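Local atomic coordinates of HD domain protein (Enterococcus faecalis, PDB entry 4LRL), a protein that probably hydrolyses deoxyribonucleoside triphosphates to deoxynucleosides and triphosphate, as an HD-domain phosphohydrolase under allosteric control by the nucleotides it binds. Residues 52-57 / 123-128; 61-66 / 166-171; 251-256 / 426-431. One frame throughout, in Å; residues are numbered along the deposited sequence.

Contact 1. Residues 52-57 / 123-128; sequences HQVILD and ERLITL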
loop_
_atom_site.group_PDB
_atom_site.type_symbol
_atom_site.label_atom_id
_atom_site.label_comp_id
_atom_site.label_asym_id
_atom_site.label_seq_id
_atom_site.Cartn_x
_atom_site.Cartn_y
_atom_site.Cartn_z
ATOM N N HIS C 52 0.452 -23.347 -21.243
ATOM C CA HIS C 52 0.118 -23.882 -22.563
ATOM C C HIS C 52 1.014 -23.302 -23.650
ATOM O O HIS C 52 1.254 -22.093 -23.686
ATOM C CB HIS C 52 -1.343 -23.590 -22.913
ATOM C CG HIS C 52 -2.330 -24.235 -21.991
ATOM N ND1 HIS C 52 -2.762 -23.639 -20.822
ATOM C CD2 HIS C 52 -2.976 -25.424 -22.070
ATOM C CE1 HIS C 52 -3.630 -24.434 -20.221
ATOM N NE2 HIS C 52 -3.776 -25.524 -20.956
ATOM N N GLN C 53 1.486 -24.174 -24.538
ATOM C CA GLN C 53 2.228 -23.767 -25.731
ATOM C C GLN C 53 1.407 -22.809 -26.608
ATOM O O GLN C 53 1.943 -21.855 -27.164
ATOM C CB GLN C 53 2.650 -25.008 -26.534
ATOM C CG GLN C 53 3.623 -24.738 -27.675
ATOM C CD GLN C 53 4.973 -24.213 -27.191
ATOM O OE1 GLN C 53 5.747 -24.936 -26.560
ATOM N NE2 GLN C 53 5.263 -22.952 -27.499
ATOM N N VAL C 54 0.108 -23.065 -26.723
ATOM C CA VAL C 54 -0.781 -22.222 -27.514
ATOM C C VAL C 54 -0.775 -20.774 -26.998
ATOM O O VAL C 54 -0.702 -19.828 -27.787
ATOM C CB VAL C 54 -2.227 -22.786 -27.530
ATOM C CG1 VAL C 54 -3.208 -21.788 -28.133
ATOM C CG2 VAL C 54 -2.274 -24.100 -28.289
ATOM N N ILE C 55 -0.841 -20.620 -25.673
ATOM C CA ILE C 55 -0.862 -19.311 -25.033
ATOM C C ILE C 55 0.475 -18.591 -25.229
ATOM O O ILE C 55 0.493 -17.414 -25.590
ATOM C CB ILE C 55 -1.230 -19.415 -23.526
ATOM C CG1 ILE C 55 -2.608 -20.074 -23.342
ATOM C CG2 ILE C 55 -1.145 -18.043 -22.836
ATOM C CD1 ILE C 55 -3.781 -19.358 -24.023
ATOM N N LEU C 56 1.584 -19.301 -25.014
ATOM C CA LEU C 56 2.902 -18.713 -25.213
ATOM C C LEU C 56 3.070 -18.222 -26.651
ATOM O O LEU C 56 3.562 -17.109 -26.883
ATOM C CB LEU C 56 4.017 -19.693 -24.847
ATOM C CG LEU C 56 5.439 -19.130 -25.012
ATOM C CD1 LEU C 56 5.682 -17.946 -24.088
ATOM C CD2 LEU C 56 6.490 -20.192 -24.807
ATOM N N ASP C 57 2.643 -19.054 -27.602
ATOM C CA ASP C 57 2.700 -18.702 -29.022
ATOM C C ASP C 57 1.827 -17.490 -29.351
ATOM O O ASP C 57 2.220 -16.634 -30.147
ATOM C CB ASP C 57 2.290 -19.888 -29.901
ATOM C CG ASP C 57 3.325 -20.995 -29.920
ATOM O OD1 ASP C 57 4.486 -20.760 -29.521
ATOM O OD2 ASP C 57 2.971 -22.108 -30.352
ATOM N N GLU C 123 -13.333 -26.405 -21.602
ATOM C CA GLU C 123 -13.493 -25.022 -22.062
ATOM C C GLU C 123 -12.321 -24.111 -21.707
ATOM O O GLU C 123 -12.271 -22.973 -22.163
ATOM C CB GLU C 123 -14.785 -24.415 -21.507
ATOM C CG GLU C 123 -16.051 -25.228 -21.771
ATOM C CD GLU C 123 -16.672 -24.975 -23.140
ATOM O OE1 GLU C 123 -17.910 -25.057 -23.246
ATOM O OE2 GLU C 123 -15.933 -24.697 -24.109
ATOM N N ARG C 124 -11.381 -24.597 -20.900
ATOM C CA ARG C 124 -10.291 -23.749 -20.416
ATOM C C ARG C 124 -9.502 -23.048 -21.532
ATOM O O ARG C 124 -9.345 -21.813 -21.515
ATOM C CB ARG C 124 -9.329 -24.519 -19.495
ATOM C CG ARG C 124 -8.111 -23.677 -19.084
ATOM C CD ARG C 124 -7.249 -24.320 -18.022
ATOM N NE ARG C 124 -8.010 -24.618 -16.816
ATOM C CZ ARG C 124 -7.476 -24.892 -15.630
ATOM N NH1 ARG C 124 -8.268 -25.165 -14.607
ATOM N NH2 ARG C 124 -6.162 -24.888 -15.459
ATOM N N LEU C 125 -9.009 -23.830 -22.490
ATOM C CA LEU C 125 -8.115 -23.299 -23.521
ATOM C C LEU C 125 -8.758 -22.217 -24.388
ATOM O O LEU C 125 -8.150 -21.179 -24.620
ATOM C CB LEU C 125 -7.519 -24.414 -24.380
ATOM C CG LEU C 125 -6.566 -23.962 -25.496
ATOM C CD1 LEU C 125 -5.429 -23.046 -24.978
ATOM C CD2 LEU C 125 -6.012 -25.173 -26.235
ATOM N N ILE C 126 -9.982 -22.457 -24.848
ATOM C CA ILE C 126 -10.730 -21.453 -25.603
ATOM C C ILE C 126 -11.004 -20.187 -24.778
ATOM O O ILE C 126 -11.009 -19.076 -25.315
ATOM C CB ILE C 126 -12.060 -22.028 -26.196
ATOM C CG1 ILE C 126 -12.731 -20.992 -27.110
ATOM C CG2 ILE C 126 -13.011 -22.490 -25.097
ATOM C CD1 ILE C 126 -14.061 -21.433 -27.699
ATOM N N THR C 127 -11.226 -20.361 -23.477
ATOM C CA THR C 127 -11.512 -19.240 -22.599
ATOM C C THR C 127 -10.249 -18.388 -22.391
ATOM O O THR C 127 -10.325 -17.152 -22.370
ATOM C CB THR C 127 -12.106 -19.704 -21.252
ATOM O OG1 THR C 127 -13.218 -20.583 -21.486
ATOM C CG2 THR C 127 -12.594 -18.520 -20.439
ATOM N N LEU C 128 -9.099 -19.053 -22.257
ATOM C CA LEU C 128 -7.824 -18.360 -22.095
ATOM C C LEU C 128 -7.454 -17.623 -23.373
ATOM O O LEU C 128 -6.977 -16.485 -23.333
ATOM C CB LEU C 128 -6.716 -19.337 -21.688
ATOM C CG LEU C 128 -6.861 -19.981 -20.312
ATOM C CD1 LEU C 128 -5.777 -21.026 -20.043
ATOM C CD2 LEU C 128 -6.872 -18.906 -19.241
#

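Contact 2. Residues 61-66 / 166-171; sequences SAEVQR and TEVYQI. With DGT (2'-deoxyguanosine-5'-triphosphate), chain O.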
loop_
_atom_site.group_PDB
_atom_site.type_symbol
_atom_site.label_atom_id
_atom_site.label_comp_id
_atom_site.label_asym_id
_atom_site.label_seq_id
_atom_site.Cartn_x
_atom_site.Cartn_y
_atom_site.Cartn_z
ATOM N N SER C 61 3.040 -13.849 -30.742
ATOM C CA SER C 61 2.576 -13.567 -32.107
ATOM C C SER C 61 2.614 -12.069 -32.444
ATOM O O SER C 61 2.513 -11.232 -31.550
ATOM C CB SER C 61 1.159 -14.110 -32.319
ATOM O OG SER C 61 0.192 -13.225 -31.775
ATOM N N ALA C 62 2.731 -11.754 -33.737
ATOM C CA ALA C 62 2.909 -10.380 -34.220
ATOM C C ALA C 62 1.794 -9.423 -33.810
ATOM O O ALA C 62 2.055 -8.273 -33.467
ATOM C CB ALA C 62 3.068 -10.372 -35.739
ATOM N N GLU C 63 0.558 -9.917 -33.848
ATOM C CA GLU C 63 -0.625 -9.108 -33.603
ATOM C C GLU C 63 -0.815 -8.772 -32.121
ATOM O O GLU C 63 -1.398 -7.743 -31.790
ATOM C CB GLU C 63 -1.869 -9.814 -34.148
ATOM C CG GLU C 63 -1.912 -9.967 -35.667
ATOM C CD GLU C 63 -1.078 -11.138 -36.174
ATOM O OE1 GLU C 63 -0.736 -12.026 -35.358
ATOM O OE2 GLU C 63 -0.767 -11.171 -37.390
ATOM N N VAL C 64 -0.341 -9.645 -31.237
ATOM C CA VAL C 64 -0.392 -9.395 -29.802
ATOM C C VAL C 64 0.770 -8.477 -29.400
ATOM O O VAL C 64 0.590 -7.572 -28.595
ATOM C CB VAL C 64 -0.389 -10.709 -28.985
ATOM C CG1 VAL C 64 -0.283 -10.441 -27.483
ATOM C CG2 VAL C 64 -1.662 -11.509 -29.263
ATOM N N GLN C 65 1.942 -8.698 -29.989
ATOM C CA GLN C 65 3.127 -7.910 -29.675
ATOM C C GLN C 65 2.959 -6.414 -29.935
ATOM O O GLN C 65 3.534 -5.592 -29.215
ATOM C CB GLN C 65 4.348 -8.422 -30.444
ATOM C CG GLN C 65 4.886 -9.742 -29.918
ATOM C CD GLN C 65 5.377 -9.659 -28.480
ATOM O OE1 GLN C 65 6.182 -8.795 -28.135
ATOM N NE2 GLN C 65 4.909 -10.579 -27.644
ATOM N N ARG C 66 2.177 -6.064 -30.957
ATOM C CA ARG C 66 2.037 -4.662 -31.339
ATOM C C ARG C 66 1.177 -3.883 -30.337
ATOM O O ARG C 66 1.198 -2.649 -30.306
ATOM C CB ARG C 66 1.530 -4.520 -32.785
ATOM C CG ARG C 66 0.144 -5.048 -33.043
ATOM C CD ARG C 66 -0.603 -4.157 -34.022
ATOM N NE ARG C 66 -2.019 -4.158 -33.675
ATOM C CZ ARG C 66 -2.901 -3.208 -33.975
ATOM N NH1 ARG C 66 -4.151 -3.369 -33.565
ATOM N NH2 ARG C 66 -2.561 -2.118 -34.672
ATOM N N THR C 166 -2.928 -13.678 -40.692
ATOM C CA THR C 166 -2.321 -13.408 -39.382
ATOM C C THR C 166 -1.602 -14.603 -38.755
ATOM O O THR C 166 -1.929 -15.760 -39.007
ATOM C CB THR C 166 -3.329 -12.819 -38.355
ATOM O OG1 THR C 166 -4.334 -13.792 -38.020
ATOM C CG2 THR C 166 -3.969 -11.526 -38.890
ATOM N N GLU C 167 -0.611 -14.280 -37.933
ATOM C CA GLU C 167 0.090 -15.229 -37.081
ATOM C C GLU C 167 -0.872 -15.844 -36.059
ATOM O O GLU C 167 -0.772 -17.039 -35.757
ATOM C CB GLU C 167 1.223 -14.492 -36.366
ATOM C CG GLU C 167 2.371 -15.347 -35.861
ATOM C CD GLU C 167 3.638 -14.521 -35.648
ATOM O OE1 GLU C 167 4.013 -13.734 -36.554
ATOM O OE2 GLU C 167 4.264 -14.667 -34.575
ATOM N N VAL C 168 -1.806 -15.034 -35.551
ATOM C CA VAL C 168 -2.777 -15.468 -34.535
ATOM C C VAL C 168 -3.703 -16.568 -35.045
ATOM O O VAL C 168 -3.968 -17.546 -34.334
ATOM C CB VAL C 168 -3.609 -14.280 -33.978
ATOM C CG1 VAL C 168 -4.901 -14.759 -33.318
ATOM C CG2 VAL C 168 -2.778 -13.464 -32.994
ATOM N N TYR C 169 -4.178 -16.407 -36.280
ATOM C CA TYR C 169 -4.993 -17.425 -36.929
ATOM C C TYR C 169 -4.226 -18.737 -37.045
ATOM O O TYR C 169 -4.743 -19.796 -36.673
ATOM C CB TYR C 169 -5.427 -16.968 -38.329
ATOM C CG TYR C 169 -6.175 -18.031 -39.111
ATOM C CD1 TYR C 169 -7.567 -18.116 -39.055
ATOM C CD2 TYR C 169 -5.489 -18.956 -39.904
ATOM C CE1 TYR C 169 -8.260 -19.089 -39.763
ATOM C CE2 TYR C 169 -6.174 -19.938 -40.628
ATOM C CZ TYR C 169 -7.559 -19.999 -40.548
ATOM O OH TYR C 169 -8.246 -20.963 -41.249
ATOM N N GLN C 170 -3.001 -18.657 -37.572
ATOM C CA GLN C 170 -2.195 -19.847 -37.854
ATOM C C GLN C 170 -1.900 -20.671 -36.605
ATOM O O GLN C 170 -1.629 -21.866 -36.694
ATOM C CB GLN C 170 -0.897 -19.470 -38.571
ATOM C CG GLN C 170 -1.088 -18.883 -39.971
ATOM C CD GLN C 170 -1.766 -19.846 -40.940
ATOM O OE1 GLN C 170 -1.789 -21.059 -40.719
ATOM N NE2 GLN C 170 -2.318 -19.304 -42.026
ATOM N N ILE C 171 -1.960 -20.016 -35.448
ATOM C CA ILE C 171 -1.815 -20.674 -34.156
ATOM C C ILE C 171 -3.136 -21.344 -33.749
ATOM O O ILE C 171 -3.167 -22.516 -33.370
ATOM C CB ILE C 171 -1.345 -19.663 -33.081
ATOM C CG1 ILE C 171 0.098 -19.223 -33.380
ATOM C CG2 ILE C 171 -1.466 -20.254 -31.663
ATOM C CD1 ILE C 171 0.483 -17.873 -32.784
HETATM P PG DGT O . 12.882 -19.357 -23.782
HETATM O O1G DGT O . 13.338 -19.917 -25.114
HETATM O O2G DGT O . 11.406 -19.038 -23.701
HETATM O O3G DGT O . 13.429 -20.130 -22.598
HETATM O O3B DGT O . 13.586 -17.906 -23.729
HETATM P PB DGT O . 13.854 -17.150 -22.331
HETATM O O1B DGT O . 12.926 -17.698 -21.279
HETATM O O2B DGT O . 15.346 -17.148 -22.080
HETATM O O3A DGT O . 13.455 -15.624 -22.695
HETATM P PA DGT O . 11.988 -15.145 -23.158
HETATM O O1A DGT O . 10.998 -16.266 -23.108
HETATM O O2A DGT O . 12.128 -14.363 -24.438
HETATM O "O5'" DGT O . 11.617 -14.109 -21.982
HETATM C "C5'" DGT O . 11.901 -14.422 -20.617
HETATM C "C4'" DGT O . 11.344 -13.344 -19.695
HETATM O "O4'" DGT O . 10.708 -12.317 -20.454
HETATM C "C3'" DGT O . 10.287 -13.919 -18.763
HETATM O "O3'" DGT O . 10.584 -13.521 -17.413
HETATM C "C2'" DGT O . 8.965 -13.323 -19.219
HETATM C "C1'" DGT O . 9.417 -12.042 -19.903
HETATM N N9 DGT O . 8.511 -11.541 -20.969
HETATM C C8 DGT O . 7.874 -10.360 -20.935
HETATM N N7 DGT O . 7.132 -10.158 -22.049
HETATM C C5 DGT O . 7.298 -11.236 -22.824
HETATM C C6 DGT O . 6.795 -11.669 -24.141
HETATM O O6 DGT O . 6.025 -10.928 -24.789
HETATM N N1 DGT O . 7.200 -12.862 -24.601
HETATM C C2 DGT O . 8.038 -13.667 -23.910
HETATM N N2 DGT O . 8.399 -14.856 -24.440
HETATM N N3 DGT O . 8.540 -13.327 -22.691
HETATM C C4 DGT O . 8.206 -12.146 -22.111
#

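Contact 3. Residues 251-256 / 426-431; sequences AVEDYI and SPLVAA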
loop_
_atom_site.group_PDB
_atom_site.type_symbol
_atom_site.label_atom_id
_atom_site.label_comp_id
_atom_site.label_asym_id
_atom_site.label_seq_id
_atom_site.Cartn_x
_atom_site.Cartn_y
_atom_site.Cartn_z
ATOM N N ALA C 251 -17.755 -7.562 -1.018
ATOM C CA ALA C 251 -16.662 -7.557 -1.982
ATOM C C ALA C 251 -17.156 -7.220 -3.393
ATOM O O ALA C 251 -16.469 -6.539 -4.143
ATOM C CB ALA C 251 -15.946 -8.879 -1.977
ATOM N N VAL C 252 -18.343 -7.702 -3.756
ATOM C CA VAL C 252 -18.948 -7.334 -5.028
ATOM C C VAL C 252 -19.307 -5.841 -5.000
ATOM O O VAL C 252 -19.065 -5.127 -5.970
ATOM C CB VAL C 252 -20.173 -8.230 -5.369
ATOM C CG1 VAL C 252 -20.887 -7.729 -6.626
ATOM C CG2 VAL C 252 -19.728 -9.682 -5.544
ATOM N N GLU C 253 -19.849 -5.381 -3.875
ATOM C CA GLU C 253 -20.099 -3.958 -3.649
ATOM C C GLU C 253 -18.875 -3.084 -3.880
ATOM O O GLU C 253 -18.971 -2.066 -4.570
ATOM C CB GLU C 253 -20.571 -3.711 -2.227
ATOM C CG GLU C 253 -22.018 -4.021 -1.967
ATOM C CD GLU C 253 -22.436 -3.610 -0.566
ATOM O OE1 GLU C 253 -21.549 -3.359 0.284
ATOM O OE2 GLU C 253 -23.654 -3.533 -0.323
ATOM N N ASP C 254 -17.740 -3.482 -3.292
ATOM C CA ASP C 254 -16.465 -2.778 -3.450
ATOM C C ASP C 254 -16.020 -2.734 -4.899
ATOM O O ASP C 254 -15.354 -1.790 -5.316
ATOM C CB ASP C 254 -15.359 -3.441 -2.630
ATOM C CG ASP C 254 -15.667 -3.483 -1.152
ATOM O OD1 ASP C 254 -15.221 -4.442 -0.487
ATOM O OD2 ASP C 254 -16.356 -2.566 -0.652
ATOM N N TYR C 255 -16.367 -3.761 -5.668
ATOM C CA TYR C 255 -16.069 -3.727 -7.084
ATOM C C TYR C 255 -16.882 -2.604 -7.757
ATOM O O TYR C 255 -16.327 -1.809 -8.510
ATOM C CB TYR C 255 -16.304 -5.088 -7.741
ATOM C CG TYR C 255 -16.534 -4.981 -9.223
ATOM C CD1 TYR C 255 -15.470 -4.754 -10.092
ATOM C CD2 TYR C 255 -17.823 -5.095 -9.756
ATOM C CE1 TYR C 255 -15.679 -4.646 -11.455
ATOM C CE2 TYR C 255 -18.050 -4.983 -11.128
ATOM C CZ TYR C 255 -16.973 -4.761 -11.970
ATOM O OH TYR C 255 -17.169 -4.644 -13.321
ATOM N N ILE C 256 -18.178 -2.520 -7.458
ATOM C CA ILE C 256 -19.017 -1.459 -8.028
ATOM C C ILE C 256 -18.556 -0.062 -7.583
ATOM O O ILE C 256 -18.523 0.870 -8.368
ATOM C CB ILE C 256 -20.526 -1.676 -7.727
ATOM C CG1 ILE C 256 -21.021 -2.970 -8.385
ATOM C CG2 ILE C 256 -21.357 -0.481 -8.203
ATOM C CD1 ILE C 256 -21.044 -2.934 -9.917
ATOM N N SER C 426 -28.523 -4.697 -2.142
ATOM C CA SER C 426 -27.521 -3.710 -1.753
ATOM C C SER C 426 -27.987 -2.285 -2.013
ATOM O O SER C 426 -28.035 -1.842 -3.163
ATOM C CB SER C 426 -26.187 -3.961 -2.453
ATOM O OG SER C 426 -25.295 -2.894 -2.196
ATOM N N PRO C 427 -28.342 -1.564 -0.937
ATOM C CA PRO C 427 -28.737 -0.167 -0.991
ATOM C C PRO C 427 -27.657 0.737 -1.595
ATOM O O PRO C 427 -27.985 1.686 -2.316
ATOM C CB PRO C 427 -28.946 0.177 0.484
ATOM C CG PRO C 427 -29.327 -1.105 1.107
ATOM C CD PRO C 427 -28.512 -2.127 0.414
ATOM N N LEU C 428 -26.391 0.439 -1.305
ATOM C CA LEU C 428 -25.283 1.262 -1.780
ATOM C C LEU C 428 -25.156 1.159 -3.296
ATOM O O LEU C 428 -24.937 2.159 -3.984
ATOM C CB LEU C 428 -23.980 0.836 -1.100
ATOM C CG LEU C 428 -22.646 1.390 -1.600
ATOM C CD1 LEU C 428 -22.504 2.876 -1.297
ATOM C CD2 LEU C 428 -21.516 0.609 -0.952
ATOM N N VAL C 429 -25.308 -0.059 -3.800
ATOM C CA VAL C 429 -25.246 -0.325 -5.231
ATOM C C VAL C 429 -26.467 0.256 -5.941
ATOM O O VAL C 429 -26.349 0.813 -7.033
ATOM C CB VAL C 429 -25.048 -1.832 -5.515
ATOM C CG1 VAL C 429 -25.237 -2.156 -6.991
ATOM C CG2 VAL C 429 -23.658 -2.261 -5.042
ATOM N N ALA C 430 -27.627 0.165 -5.299
ATOM C CA ALA C 430 -28.836 0.833 -5.791
ATOM C C ALA C 430 -28.649 2.342 -5.845
ATOM O O ALA C 430 -29.159 3.003 -6.757
ATOM C CB ALA C 430 -30.037 0.482 -4.927
ATOM N N ALA C 431 -27.923 2.885 -4.871
ATOM C CA ALA C 431 -27.688 4.334 -4.799
ATOM C C ALA C 431 -26.721 4.815 -5.877
ATOM O O ALA C 431 -26.910 5.882 -6.453
ATOM C CB ALA C 431 -27.189 4.729 -3.425
#

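Contact 1. Residues 52-57 / 123-128
Two nearly parallel helices of the HD-domain protein pack here: the first turn of helix 53-60, led in by His52 at its N-cap position, lies against the start of helix 124-133, the helix that runs to residue 133, just before the nickel ligands His134 and Asp135. The segment axes run 11° from parallel and approach to 10.7 Å at their closest, so the interface is built mainly by side chains. Leu125 buries the most surface in the contact. Its first torsion (chi1 180°) sets CG opposite the backbone N, and although its CB does not aim at the other helix, CD1 swings across to Val54, lying 4.1 Å from CG1 of that valine. The same Leu125 CD1 comes within 4.2 Å of Ile55 CD1, so one methyl serves two neighbours on the facing turn. Ile55 reaches back with its own tip: CD1 sits 3.8 Å from Leu128 CB, the two side chains crossing at about a right angle. His52 closes the upstream end. With CG turned beside its backbone N (chi1 -63°), its ring reaches Leu128, where CE1 of the histidine lies 4.0 Å from CD1 of the leucine. The Arg124 chain passes the same ring, its CD 4.2 Å from His52 CE1, while its guanidinium group is engaged in a salt bridge with Asp121. Tyr95 of helix 87-108 packs on both Ile55 and Leu128, which seats the pair against a third helix. No hydrogen bond crosses between the segments. The two helices are therefore joined by branched aliphatic side chains and the contacts of one imidazole, an attachment that rests on shape and burial of apolar surface.

Contact 2. Residues 61-66 / 166-171
This is a carboxylate-to-helix-N-terminus contact: Glu63 accepts from two backbone amides at the start of helix 167-175, joining the short helix 62-65, beside a dGTP pocket, to that helix. The backbone N of Glu167 donates to Glu63 OE2 at 3.2 Å, arriving on the syn side, 29° out of the carboxylate plane. The neighbouring Val168 N reaches Glu63 OE1, also at 3.2 Å, but from above that plane and with a more bent N-H...O angle of 136°. A bend at chi2 folds the Glu63 chain so that both oxygens face these amides, where the helix dipole would probably steady the negative charge. Thr166 occupies the N-cap of helix 167-175, which belongs to the HD domain, its OG1 accepting from Tyr169 N at 3.1 Å and also bonded to Ile160 O. Alongside, extended Glu167 reaches back to Ala62, placing OE1 3.6 Å from Ala62 CB, and its carboxylate stands perpendicular to that of Glu63. Ile171 CD1 rests 3.9 Å from Ser61 CB. Two residues after Glu63, Gln65 NE2 gives a nearly straight bond (169°) to O6 of the guanine at 3.1 Å, and Gln65 OE1 is held by Arg68, another residue of the pocket.

Contact 3. Residues 251-256 / 426-431
The segments 251-256 and 426-431 run nearly parallel, their axes crossing at 18° with a closest approach of 9.9 Å, and Glu253 and Val429 bring their CA atoms nearest, 6.5 Å apart. This is helix-to-helix packing within the HD-associated region: the early part of the long helix 249-267 meets the first turn of helix 427-434, away from the nucleotide and metal sites. Val429 fills the middle of the interface. Its CG2 branch, set beside the backbone N, rests 3.9 Å from Glu253 CG and also approaches Ile256 CB, so one methyl touches both the aliphatic part of the glutamate and the isoleucine one turn on. Leu422 of the preceding short helix packs on Ile256 and Val429 as well. Leu428 approaches one carboxylate oxygen of Glu253, its CD2 4.2 Å from OE1, which itself accepts a hydrogen bond from His250 on the same helix. Leu428 also packs on Gln261 of the third subunit, which places the contact beside a subunit interface. Glu253, extended beyond CG, directs its carboxylate to Ser426, the N-cap of helix 427-434, whose OG thus has two roles: it accepts from Val429 N at 3.3 Å, and it donates to Glu253 OE2 at 2.6 Å, reaching that oxygen on its anti side, 26° out of the carboxylate plane.

In the fold
Contacts 1 and 2 are neighbours, with centres 14 Å apart, and they touch directly: Ile171 CD1 of contact 2 lies 3.4 Å from Asp57 O of contact 1. Helices 53-60 and 62-65 follow one another in the chain, and each packs on a different helix of the HD domain. Contact 2 supplies Gln65 to the dGTP site of Lys38, Asn60, Gln65 and Arg68; contact 1 lies behind that site, where the side chain of Ile55 is about 10 Å from the nucleotide. The nickel ion is about 12 Å from the side chain of Val64. Contact 3 stands apart, its centre 33 Å from that of contact 1 and 39 Å from that of contact 2, across the chain's centre from the latter.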